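Local coordinates for protein oxalate oxidase 1 (Hordeum vulgare, PDB 1FI2) that oxidises oxalate with dioxygen to carbon dioxide and hydrogen peroxide in the plant cell wall, using a manganese-bearing cupin barrel, and also has superoxide dismutase activity, at residues P173-L179 with V190-K194; F36-L42 with L59-W64; T1-P5 with F153-N157. One frame throughout, in Å; residues are numbered along the deposited sequence.

Contact 1. Residues P173-L179 with V190-K194; sequences PIPTPVL and VELLK
T176 OG1 is gripped from two sides: it accepts from K194 NZ at 2.9 Å and donates to E191 OE2, also at 2.9 Å. The carboxylate oxygen is met from well above its own plane, 66° out; the E191 chain bends at chi2 (-67°) on its way there. K194 reaches over as an extended chain, all torsions beyond CG near 180°, and its NZ also donates to I174 O at 2.8 Å, with a C=O...N angle of 153°. One ammonium group therefore ties the loop residue I174 to the first turn of helix 176-183. Beside these polar bonds lie apolar contacts. T176 CG2, anti to the backbone N, meets V190 CG1 at 3.8 Å, and V190 CG1 also reaches L179 CB. L179 CD1 touches K194 CE, so the aliphatic part of the lysine belongs to the packed layer. L179 continues inward onto L167 and F168 of helix 163-169, while I174 and V178 pack on F138 of a second subunit. P175 stands at the N-cap position of helix 176-183, and helix 187-196 packs against the start of that helix and the loop leading into it, within the C-terminal helical extension of the germin cupin fold.

Contact 2. Residues F36-L42 with L59-W64; sequences FLFSSKL and LDVAEW
The loop that follows strand 54-59, the outermost strand of its cupin sheet within the chain, is covered here by the N-terminal segment 36-42, with W64 and L59 filling the interface and K41 closing its solvent side; the L59 side chain comes within about 5 Å of that of the oxalate-binding N75. S39 CB lies over one face of the W64 indole, 4.0 Å from the centroid of the five-membered ring and only 11° off the ring normal, a CH-pi contact. The indole is carried there with CG anti to the backbone N (chi1 -165°). Its NE1 gives a weak bond to F36 O, 3.3 Å long with an N-H...O angle of 134°, while L37 O approaches CZ2 at the ring edge. In the germin hexamer this surface is also an intersubunit one: F38 and S39 pair antiparallel with a strand of a third subunit, extending the sheet across the interface, and T128 of that subunit packs on W64. L59 spreads its two methyls, CD2 meeting L42 CD1 at 3.6 Å and CD1 lying against K41 CB and S39 OG. S39 OG accepts from K41 N in an ST turn, and a water links the same hydroxyl to E63 O. K41, extended beyond CG, crosses E63 at about a right angle. Its NZ bonds E63 O at 2.9 Å, in the carbonyl plane on a lone pair, and forms a salt bridge with E63 OE1 at 3.0 Å, reached from above the carboxylate plane.

Contact 3. Residues T1-P5 with F153-N157; sequences TDPDP and FNSQN. Unlike the reference sequence in segment 1-5: T1 (reference Ser).
D2 lays its carboxylate against S155 and Q156 and uses both oxygens, its CG standing anti to the carbonyl carbon and beside the backbone N (chi1 -74°). S155 OG donates to D2 OD1 at 2.7 Å on the syn lone pair. Q156 N reaches D2 OD2 at 2.8 Å, also on the syn side and 19° out of the carboxylate plane. With one syn donor on each oxygen, the rotation of the carboxylate is held. The serine hydroxyl is brought to it by a chi1 of 177°, opposite the backbone N, and from there it also accepts from N157 N at 3.1 Å in an ST turn. Q156 starts with CG between the backbone N and the carbonyl carbon, then runs straight to its amide; a water donates to both its OE1 and D2 OD2, and OE1 also accepts from T69 N. A second water joins D2 N to N154 O. T1 CG2 rests 3.6 Å from N154 ND2, while N154 OD1 is taken by T94 N. An alanine in place of D2 would remove the carboxylate, and S155 OG and Q156 N would probably lose their acceptor, with the N-terminus held less firmly to the loop. L6 of a fourth subunit packs on D2 and Q156. D2 is buried, and its negative charge is probably stabilised by the two protein donors and the water on OD2.

Along the chain, contact 2 is nested within the loop closed by contact 3, and contact 1 follows both. Contacts 2 and 3 have centres about 15 Å apart and touch directly, V61 N lying 3.0 Å from Q156 O in a probable hydrogen bond. They also share a sheet: strand 54-59 leads into 59-64, and strand 147-153 leads into 153-157, with 73-79 between the two strands. Contact 1, formed by helix 187-196 with the start of helix 176-183 and the loop before it, has its centre about 37 and 35 Å from theirs. The N-terminal and C-terminal extensions are thus packed on opposite sides of the chain's centre, and all three contacts adjoin other subunits of the hexamer.

Contact 1. Residues P173-L179 with V190-K194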
# COMPACT_ATOMS: atom_id res chain seq x y z
N PRO A 173 -15.21 32.39 -1.98
CA PRO A 173 -14.04 32.67 -2.78
C PRO A 173 -12.81 33.07 -1.98
O PRO A 173 -12.90 33.65 -0.89
CB PRO A 173 -14.46 33.82 -3.69
CG PRO A 173 -15.95 33.82 -3.68
CD PRO A 173 -16.35 33.29 -2.32
N ILE A 174 -11.63 32.76 -2.52
CA ILE A 174 -10.36 33.13 -1.88
C ILE A 174 -10.35 34.66 -1.85
O ILE A 174 -10.71 35.29 -2.85
CB ILE A 174 -9.17 32.60 -2.69
CG1 ILE A 174 -9.20 31.07 -2.78
CG2 ILE A 174 -7.85 33.07 -2.09
CD1 ILE A 174 -8.24 30.47 -3.79
N PRO A 175 -10.00 35.26 -0.73
CA PRO A 175 -9.99 36.72 -0.63
C PRO A 175 -9.21 37.34 -1.77
O PRO A 175 -8.10 36.90 -2.09
CB PRO A 175 -9.36 36.99 0.73
CG PRO A 175 -9.64 35.75 1.53
CD PRO A 175 -9.58 34.61 0.53
N THR A 176 -9.66 38.49 -2.26
CA THR A 176 -8.97 39.20 -3.33
C THR A 176 -7.53 39.54 -3.01
O THR A 176 -6.64 39.26 -3.82
CB THR A 176 -9.78 40.41 -3.83
OG1 THR A 176 -10.95 39.88 -4.49
CG2 THR A 176 -9.01 41.26 -4.82
N PRO A 177 -7.22 40.12 -1.85
CA PRO A 177 -5.86 40.45 -1.47
C PRO A 177 -4.92 39.26 -1.46
O PRO A 177 -3.71 39.40 -1.68
CB PRO A 177 -6.02 41.07 -0.08
CG PRO A 177 -7.43 41.56 -0.04
CD PRO A 177 -8.20 40.51 -0.81
N VAL A 178 -5.40 38.05 -1.15
CA VAL A 178 -4.58 36.85 -1.24
C VAL A 178 -4.23 36.60 -2.71
O VAL A 178 -3.08 36.33 -3.06
CB VAL A 178 -5.26 35.61 -0.65
CG1 VAL A 178 -4.45 34.34 -0.91
CG2 VAL A 178 -5.49 35.77 0.84
N LEU A 179 -5.24 36.71 -3.57
CA LEU A 179 -5.05 36.50 -5.00
C LEU A 179 -4.26 37.59 -5.69
O LEU A 179 -3.64 37.25 -6.70
CB LEU A 179 -6.40 36.30 -5.70
CG LEU A 179 -7.14 35.00 -5.39
CD1 LEU A 179 -8.51 35.02 -6.05
CD2 LEU A 179 -6.34 33.79 -5.86
N VAL A 190 -8.24 40.78 -10.65
CA VAL A 190 -8.74 39.66 -9.85
C VAL A 190 -10.26 39.64 -9.82
O VAL A 190 -10.87 38.58 -10.03
CB VAL A 190 -8.16 39.69 -8.43
CG1 VAL A 190 -8.77 38.61 -7.55
CG2 VAL A 190 -6.64 39.53 -8.48
N GLU A 191 -10.89 40.80 -9.62
CA GLU A 191 -12.35 40.88 -9.60
C GLU A 191 -12.95 40.51 -10.95
O GLU A 191 -14.02 39.89 -11.00
CB GLU A 191 -12.84 42.24 -9.12
CG GLU A 191 -12.47 42.57 -7.69
CD GLU A 191 -13.12 41.74 -6.61
OE1 GLU A 191 -13.97 40.87 -6.89
OE2 GLU A 191 -12.78 41.95 -5.42
N LEU A 192 -12.30 40.86 -12.06
CA LEU A 192 -12.80 40.50 -13.38
C LEU A 192 -12.83 38.98 -13.51
O LEU A 192 -13.81 38.40 -13.96
CB LEU A 192 -11.94 41.11 -14.48
CG LEU A 192 -12.21 40.64 -15.92
CD1 LEU A 192 -13.55 41.18 -16.42
CD2 LEU A 192 -11.08 41.06 -16.84
N LEU A 193 -11.74 38.32 -13.11
CA LEU A 193 -11.68 36.86 -13.14
C LEU A 193 -12.75 36.23 -12.26
O LEU A 193 -13.45 35.32 -12.69
CB LEU A 193 -10.27 36.40 -12.74
CG LEU A 193 -9.20 36.62 -13.82
CD1 LEU A 193 -7.82 36.78 -13.19
CD2 LEU A 193 -9.21 35.46 -14.81
N LYS A 194 -12.93 36.73 -11.04
CA LYS A 194 -13.95 36.22 -10.13
C LYS A 194 -15.35 36.32 -10.71
O LYS A 194 -16.17 35.41 -10.56
CB LYS A 194 -13.92 36.94 -8.78
CG LYS A 194 -12.78 36.56 -7.86
CD LYS A 194 -12.95 37.23 -6.50
CE LYS A 194 -11.91 36.73 -5.50
NZ LYS A 194 -12.16 37.27 -4.13

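Contact 2. Residues F36-L42 with L59-W64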
# COMPACT_ATOMS: atom_id res chain seq x y z
N PHE A 36 -24.18 -5.58 -11.12
CA PHE A 36 -23.28 -4.57 -10.58
C PHE A 36 -21.92 -4.42 -11.20
O PHE A 36 -21.34 -3.33 -11.07
CB PHE A 36 -23.17 -4.77 -9.06
CG PHE A 36 -22.55 -6.08 -8.66
CD1 PHE A 36 -21.18 -6.19 -8.52
CD2 PHE A 36 -23.35 -7.19 -8.40
CE1 PHE A 36 -20.60 -7.39 -8.15
CE2 PHE A 36 -22.78 -8.39 -8.03
CZ PHE A 36 -21.40 -8.49 -7.91
N LEU A 37 -21.39 -5.40 -11.92
CA LEU A 37 -20.09 -5.26 -12.56
C LEU A 37 -20.18 -4.59 -13.93
O LEU A 37 -19.19 -4.57 -14.67
CB LEU A 37 -19.43 -6.64 -12.72
CG LEU A 37 -19.08 -7.38 -11.42
CD1 LEU A 37 -18.68 -8.82 -11.69
CD2 LEU A 37 -17.95 -6.65 -10.69
N PHE A 38 -21.35 -4.14 -14.35
CA PHE A 38 -21.59 -3.57 -15.67
C PHE A 38 -22.24 -2.20 -15.63
O PHE A 38 -22.92 -1.85 -14.65
CB PHE A 38 -22.50 -4.54 -16.46
CG PHE A 38 -21.96 -5.93 -16.59
CD1 PHE A 38 -22.39 -6.94 -15.74
CD2 PHE A 38 -20.98 -6.22 -17.52
CE1 PHE A 38 -21.88 -8.22 -15.83
CE2 PHE A 38 -20.46 -7.50 -17.62
CZ PHE A 38 -20.91 -8.50 -16.77
N SER A 39 -22.08 -1.40 -16.69
CA SER A 39 -22.74 -0.11 -16.79
C SER A 39 -22.91 0.34 -18.24
O SER A 39 -22.21 -0.13 -19.13
CB SER A 39 -21.98 0.99 -16.04
OG SER A 39 -22.67 2.23 -16.12
N SER A 40 -23.93 1.16 -18.47
CA SER A 40 -24.16 1.71 -19.80
C SER A 40 -24.21 3.23 -19.74
O SER A 40 -24.60 3.88 -20.72
CB SER A 40 -25.47 1.18 -20.39
OG SER A 40 -26.55 1.79 -19.70
N LYS A 41 -23.76 3.81 -18.63
CA LYS A 41 -23.80 5.26 -18.46
C LYS A 41 -22.90 6.06 -19.38
O LYS A 41 -23.17 7.26 -19.56
CB LYS A 41 -23.54 5.63 -16.98
CG LYS A 41 -24.69 5.25 -16.07
CD LYS A 41 -24.47 5.67 -14.62
CE LYS A 41 -25.71 5.42 -13.78
NZ LYS A 41 -25.51 5.81 -12.35
N LEU A 42 -21.88 5.48 -20.00
CA LEU A 42 -21.02 6.22 -20.92
C LEU A 42 -21.36 5.99 -22.38
O LEU A 42 -20.59 6.38 -23.27
CB LEU A 42 -19.54 5.86 -20.66
CG LEU A 42 -19.05 6.02 -19.22
CD1 LEU A 42 -17.56 5.70 -19.13
CD2 LEU A 42 -19.31 7.42 -18.68
N LEU A 59 -18.04 8.28 -14.06
CA LEU A 59 -18.33 6.87 -13.76
C LEU A 59 -17.46 6.41 -12.60
O LEU A 59 -16.76 5.40 -12.64
CB LEU A 59 -18.19 5.98 -14.99
CG LEU A 59 -19.01 4.69 -14.99
CD1 LEU A 59 -20.50 4.97 -14.82
CD2 LEU A 59 -18.78 3.89 -16.26
N ASP A 60 -17.48 7.23 -11.55
CA ASP A 60 -16.76 6.92 -10.31
C ASP A 60 -17.70 6.09 -9.45
O ASP A 60 -18.83 5.79 -9.87
CB ASP A 60 -16.28 8.18 -9.62
CG ASP A 60 -17.31 9.22 -9.29
OD1 ASP A 60 -16.95 10.21 -8.60
OD2 ASP A 60 -18.49 9.10 -9.69
N VAL A 61 -17.32 5.77 -8.22
CA VAL A 61 -18.13 4.92 -7.35
C VAL A 61 -19.51 5.47 -7.03
O VAL A 61 -20.45 4.68 -6.88
CB VAL A 61 -17.35 4.58 -6.06
CG1 VAL A 61 -17.22 5.79 -5.15
CG2 VAL A 61 -17.99 3.41 -5.33
N ALA A 62 -19.72 6.78 -7.04
CA ALA A 62 -21.05 7.36 -6.84
C ALA A 62 -21.99 7.03 -7.99
O ALA A 62 -23.21 6.95 -7.79
CB ALA A 62 -20.92 8.86 -6.66
N GLU A 63 -21.46 6.85 -9.20
CA GLU A 63 -22.26 6.53 -10.37
C GLU A 63 -22.20 5.05 -10.74
O GLU A 63 -23.09 4.54 -11.42
CB GLU A 63 -21.80 7.39 -11.56
CG GLU A 63 -22.13 8.86 -11.38
CD GLU A 63 -23.63 9.11 -11.43
OE1 GLU A 63 -24.29 8.54 -12.32
OE2 GLU A 63 -24.14 9.86 -10.57
N TRP A 64 -21.17 4.35 -10.28
CA TRP A 64 -20.98 2.93 -10.54
C TRP A 64 -20.55 2.27 -9.23
O TRP A 64 -19.36 2.06 -8.98
CB TRP A 64 -19.93 2.70 -11.62
CG TRP A 64 -19.86 1.34 -12.24
CD1 TRP A 64 -20.68 0.27 -12.03
CD2 TRP A 64 -18.94 0.92 -13.26
NE1 TRP A 64 -20.31 -0.79 -12.82
CE2 TRP A 64 -19.25 -0.41 -13.60
CE3 TRP A 64 -17.87 1.55 -13.92
CZ2 TRP A 64 -18.54 -1.13 -14.55
CZ3 TRP A 64 -17.17 0.84 -14.87
CH2 TRP A 64 -17.50 -0.49 -15.17
O HOH W 1 -23.60 2.44 -13.31

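Contact 3. Residues T1-P5 with F153-N157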
# COMPACT_ATOMS: atom_id res chain seq x y z
N THR A 1 -2.18 4.56 -3.05
CA THR A 1 -3.32 4.19 -3.91
C THR A 1 -4.44 3.58 -3.08
O THR A 1 -4.19 3.16 -1.96
CB THR A 1 -2.99 3.14 -4.98
OG1 THR A 1 -2.32 2.03 -4.37
CG2 THR A 1 -2.12 3.73 -6.07
N ASP A 2 -5.62 3.49 -3.68
CA ASP A 2 -6.75 2.90 -2.98
C ASP A 2 -6.36 1.62 -2.26
O ASP A 2 -5.64 0.79 -2.82
CB ASP A 2 -7.84 2.52 -3.99
CG ASP A 2 -8.63 3.65 -4.59
OD1 ASP A 2 -8.25 4.84 -4.48
OD2 ASP A 2 -9.70 3.33 -5.16
N PRO A 3 -6.91 1.39 -1.08
CA PRO A 3 -6.74 0.14 -0.37
C PRO A 3 -7.14 -1.07 -1.21
O PRO A 3 -8.12 -1.00 -1.96
CB PRO A 3 -7.67 0.28 0.83
CG PRO A 3 -7.88 1.75 1.02
CD PRO A 3 -7.80 2.34 -0.36
N ASP A 4 -6.41 -2.18 -1.14
CA ASP A 4 -6.78 -3.38 -1.88
C ASP A 4 -8.07 -3.98 -1.30
O ASP A 4 -8.40 -3.74 -0.14
CB ASP A 4 -5.68 -4.44 -1.80
CG ASP A 4 -4.53 -4.25 -2.78
OD1 ASP A 4 -3.75 -5.20 -2.96
OD2 ASP A 4 -4.43 -3.17 -3.39
N PRO A 5 -8.78 -4.77 -2.09
CA PRO A 5 -10.00 -5.43 -1.65
C PRO A 5 -9.70 -6.61 -0.74
O PRO A 5 -8.63 -7.22 -0.82
CB PRO A 5 -10.65 -5.87 -2.96
CG PRO A 5 -9.49 -6.12 -3.87
CD PRO A 5 -8.44 -5.11 -3.50
N PHE A 153 -9.04 5.49 -14.30
CA PHE A 153 -8.26 5.96 -13.17
C PHE A 153 -7.91 4.78 -12.26
O PHE A 153 -8.65 3.81 -12.19
CB PHE A 153 -9.00 6.98 -12.31
CG PHE A 153 -9.46 8.22 -13.03
CD1 PHE A 153 -10.70 8.26 -13.63
CD2 PHE A 153 -8.63 9.33 -13.10
CE1 PHE A 153 -11.12 9.40 -14.30
CE2 PHE A 153 -9.05 10.47 -13.77
CZ PHE A 153 -10.29 10.50 -14.37
N ASN A 154 -6.89 5.00 -11.44
CA ASN A 154 -6.49 3.95 -10.50
C ASN A 154 -7.00 4.25 -9.09
O ASN A 154 -6.36 3.99 -8.09
CB ASN A 154 -5.00 3.72 -10.54
CG ASN A 154 -4.02 4.73 -10.05
OD1 ASN A 154 -4.23 5.92 -10.14
ND2 ASN A 154 -2.91 4.19 -9.53
N SER A 155 -8.24 4.71 -9.05
CA SER A 155 -8.98 4.99 -7.85
C SER A 155 -10.47 4.92 -8.17
O SER A 155 -10.90 5.23 -9.28
CB SER A 155 -8.68 6.38 -7.27
OG SER A 155 -9.49 6.60 -6.12
N GLN A 156 -11.27 4.54 -7.17
CA GLN A 156 -12.72 4.51 -7.30
C GLN A 156 -13.28 5.93 -7.19
O GLN A 156 -14.43 6.19 -7.53
CB GLN A 156 -13.35 3.63 -6.22
CG GLN A 156 -13.21 4.17 -4.81
CD GLN A 156 -13.82 3.26 -3.76
OE1 GLN A 156 -13.54 2.07 -3.76
NE2 GLN A 156 -14.64 3.81 -2.87
N ASN A 157 -12.48 6.85 -6.67
CA ASN A 157 -12.87 8.24 -6.48
C ASN A 157 -11.64 9.12 -6.59
O ASN A 157 -11.07 9.59 -5.60
CB ASN A 157 -13.53 8.37 -5.10
CG ASN A 157 -14.18 9.71 -4.85
OD1 ASN A 157 -14.22 10.21 -3.72
ND2 ASN A 157 -14.70 10.30 -5.91
O HOH W 2 -11.11 1.14 -4.62
O HOH W 3 -5.27 5.52 -6.02